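Local coordinates for protein tryptophan synthase alpha-subunit (Pyrococcus furiosus, PDB 1GEQ) that cleaves indoleglycerol phosphate to indole and glyceraldehyde 3-phosphate, the alpha-subunit half-reaction of the last step of tryptophan biosynthesis, at residues A13-K18 with Q52-R57. Sequence-based numbering, arbitrary orientation.
Sequences AGDPDK and QESHYR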
loop_
_atom_site.group_PDB
_atom_site.type_symbol
_atom_site.label_atom_id
_atom_site.label_comp_id
_atom_site.label_asym_id
_atom_site.label_seq_id
_atom_site.Cartn_x
_atom_site.Cartn_y
_atom_site.Cartn_z
ATOM N N ALA A 13 -2.229 9.745 -2.191
ATOM C CA ALA A 13 -3.092 10.791 -1.639
ATOM C C ALA A 13 -2.814 12.130 -2.329
ATOM O O ALA A 13 -1.660 12.521 -2.513
ATOM C CB ALA A 13 -2.863 10.923 -0.130
ATOM N N GLY A 14 -3.884 12.816 -2.726
ATOM C CA GLY A 14 -3.740 14.115 -3.369
ATOM C C GLY A 14 -3.437 14.096 -4.853
ATOM O O GLY A 14 -3.062 15.121 -5.423
ATOM N N ASP A 15 -3.606 12.942 -5.492
ATOM C CA ASP A 15 -3.343 12.812 -6.928
ATOM C C ASP A 15 -4.648 12.570 -7.689
ATOM O O ASP A 15 -5.183 11.461 -7.660
ATOM C CB ASP A 15 -2.379 11.643 -7.173
ATOM C CG ASP A 15 -2.080 11.419 -8.647
ATOM O OD1 ASP A 15 -1.572 10.329 -8.982
ATOM O OD2 ASP A 15 -2.337 12.321 -9.469
ATOM N N PRO A 16 -5.167 13.586 -8.404
ATOM C CA PRO A 16 -4.699 14.968 -8.604
ATOM C C PRO A 16 -5.000 15.939 -7.459
ATOM O O PRO A 16 -4.397 17.012 -7.375
ATOM C CB PRO A 16 -5.410 15.376 -9.887
ATOM C CG PRO A 16 -6.746 14.736 -9.704
ATOM C CD PRO A 16 -6.355 13.332 -9.245
ATOM N N ASP A 17 -5.951 15.581 -6.603
ATOM C CA ASP A 17 -6.320 16.417 -5.463
ATOM C C ASP A 17 -6.987 15.560 -4.386
ATOM O O ASP A 17 -7.440 14.455 -4.668
ATOM C CB ASP A 17 -7.232 17.576 -5.916
ATOM C CG ASP A 17 -8.398 17.119 -6.771
ATOM O OD1 ASP A 17 -9.326 16.481 -6.238
ATOM O OD2 ASP A 17 -8.386 17.401 -7.986
ATOM N N LYS A 18 -7.049 16.065 -3.155
ATOM C CA LYS A 18 -7.620 15.295 -2.053
ATOM C C LYS A 18 -9.066 14.852 -2.250
ATOM O O LYS A 18 -9.453 13.781 -1.779
ATOM C CB LYS A 18 -7.494 16.067 -0.734
ATOM C CG LYS A 18 -8.386 17.287 -0.615
ATOM C CD LYS A 18 -8.285 17.895 0.781
ATOM C CE LYS A 18 -9.336 18.982 0.966
ATOM N NZ LYS A 18 -9.267 19.593 2.319
ATOM N N GLN A 52 6.403 7.214 -8.814
ATOM C CA GLN A 52 7.176 8.427 -8.540
ATOM C C GLN A 52 6.476 9.639 -9.166
ATOM O O GLN A 52 6.357 10.694 -8.543
ATOM C CB GLN A 52 8.604 8.304 -9.107
ATOM C CG GLN A 52 9.480 7.218 -8.454
ATOM C CD GLN A 52 10.880 7.163 -9.059
ATOM O OE1 GLN A 52 11.730 6.387 -8.627
ATOM N NE2 GLN A 52 11.116 7.990 -10.068
ATOM N N GLU A 53 6.007 9.485 -10.398
ATOM C CA GLU A 53 5.323 10.572 -11.090
ATOM C C GLU A 53 4.035 10.998 -10.389
ATOM O O GLU A 53 3.623 12.156 -10.502
ATOM C CB GLU A 53 5.033 10.173 -12.541
ATOM C CG GLU A 53 6.292 10.026 -13.388
ATOM C CD GLU A 53 6.011 9.608 -14.822
ATOM O OE1 GLU A 53 6.963 9.580 -15.629
ATOM O OE2 GLU A 53 4.844 9.306 -15.151
ATOM N N SER A 54 3.402 10.077 -9.659
ATOM C CA SER A 54 2.167 10.406 -8.952
ATOM C C SER A 54 2.506 11.236 -7.724
ATOM O O SER A 54 1.771 12.168 -7.378
ATOM C CB SER A 54 1.406 9.139 -8.541
ATOM O OG SER A 54 2.139 8.391 -7.585
ATOM N N HIS A 55 3.610 10.897 -7.062
ATOM C CA HIS A 55 4.037 11.658 -5.892
ATOM C C HIS A 55 4.305 13.105 -6.329
ATOM O O HIS A 55 3.936 14.051 -5.645
ATOM C CB HIS A 55 5.329 11.087 -5.292
ATOM C CG HIS A 55 5.133 9.881 -4.430
ATOM N ND1 HIS A 55 5.638 9.787 -3.152
ATOM C CD2 HIS A 55 4.506 8.702 -4.673
ATOM C CE1 HIS A 55 5.337 8.607 -2.644
ATOM N NE2 HIS A 55 4.650 7.928 -3.545
ATOM N N TYR A 56 4.974 13.251 -7.468
ATOM C CA TYR A 56 5.307 14.565 -8.013
ATOM C C TYR A 56 4.049 15.371 -8.344
ATOM O O TYR A 56 3.968 16.560 -8.033
ATOM C CB TYR A 56 6.177 14.391 -9.261
ATOM C CG TYR A 56 7.441 13.596 -9.003
ATOM C CD1 TYR A 56 8.115 12.962 -10.048
ATOM C CD2 TYR A 56 7.958 13.465 -7.710
ATOM C CE1 TYR A 56 9.265 12.213 -9.811
ATOM C CE2 TYR A 56 9.103 12.720 -7.463
ATOM C CZ TYR A 56 9.752 12.097 -8.515
ATOM O OH TYR A 56 10.886 11.358 -8.266
ATOM N N ARG A 57 3.064 14.731 -8.967
ATOM C CA ARG A 57 1.822 15.414 -9.309
ATOM C C ARG A 57 1.152 15.929 -8.045
ATOM O O ARG A 57 0.810 17.109 -7.956
ATOM C CB ARG A 57 0.855 14.472 -10.034
ATOM C CG ARG A 57 1.203 14.162 -11.475
ATOM C CD ARG A 57 -0.006 13.583 -12.210
ATOM N NE ARG A 57 -0.393 12.278 -11.687
ATOM C CZ ARG A 57 0.150 11.125 -12.070
ATOM N NH1 ARG A 57 1.105 11.117 -12.988
ATOM N NH2 ARG A 57 -0.249 9.986 -11.525
#
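Ser54 and Arg57 of helix 49-60 meet Asp15 of the loop after the first strand of the TIM barrel. This loop, 13-18, leads from strand 6-12 into helix 18-28. The contact lies close to the active site, with the side chain of Ser54 about 7 Å from that of the proton acceptor Asp47. Ser54 comes first along the helix and touches Asp15 through carbon. Ser54 CB lies 3.2 Å from Asp15 OD1. Its hydroxyl serves other partners, Ile51 O on its own helix and Thr12 at the end of the first strand, so the serine links helix and strand while its CB touches the OD1 end of the carboxylate. About one turn further on, Arg57 carries the main interaction. Its chain bends at chi3 (-66°), which brings the guanidinium back beside the helix. One face of the group then lies over Glu53 O and Ser54 CA, and its edge is presented to Asp15. On the loop side, CG of Asp15 stands anti to the backbone N (chi1 179°), and its CB points toward the helix. The peptide bond between Asp15 and Pro16 is cis. Ile227 of helix 221-230 also touches Asp15 and Pro16. The salt bridge is bidentate and side-on, one nitrogen to each oxygen, which limits rotation of both groups. The two planes are nevertheless 40° apart, and the two bonds differ. Arg57 NH2 reaches the syn lone pair of Asp15 OD1 at 2.9 Å, with that oxygen tilted from the guanidinium plane. Arg57 NE meets OD2 of Asp15, also at 2.9 Å, in a nearly straight bond that lies in the guanidinium plane but rises out of the carboxylate plane.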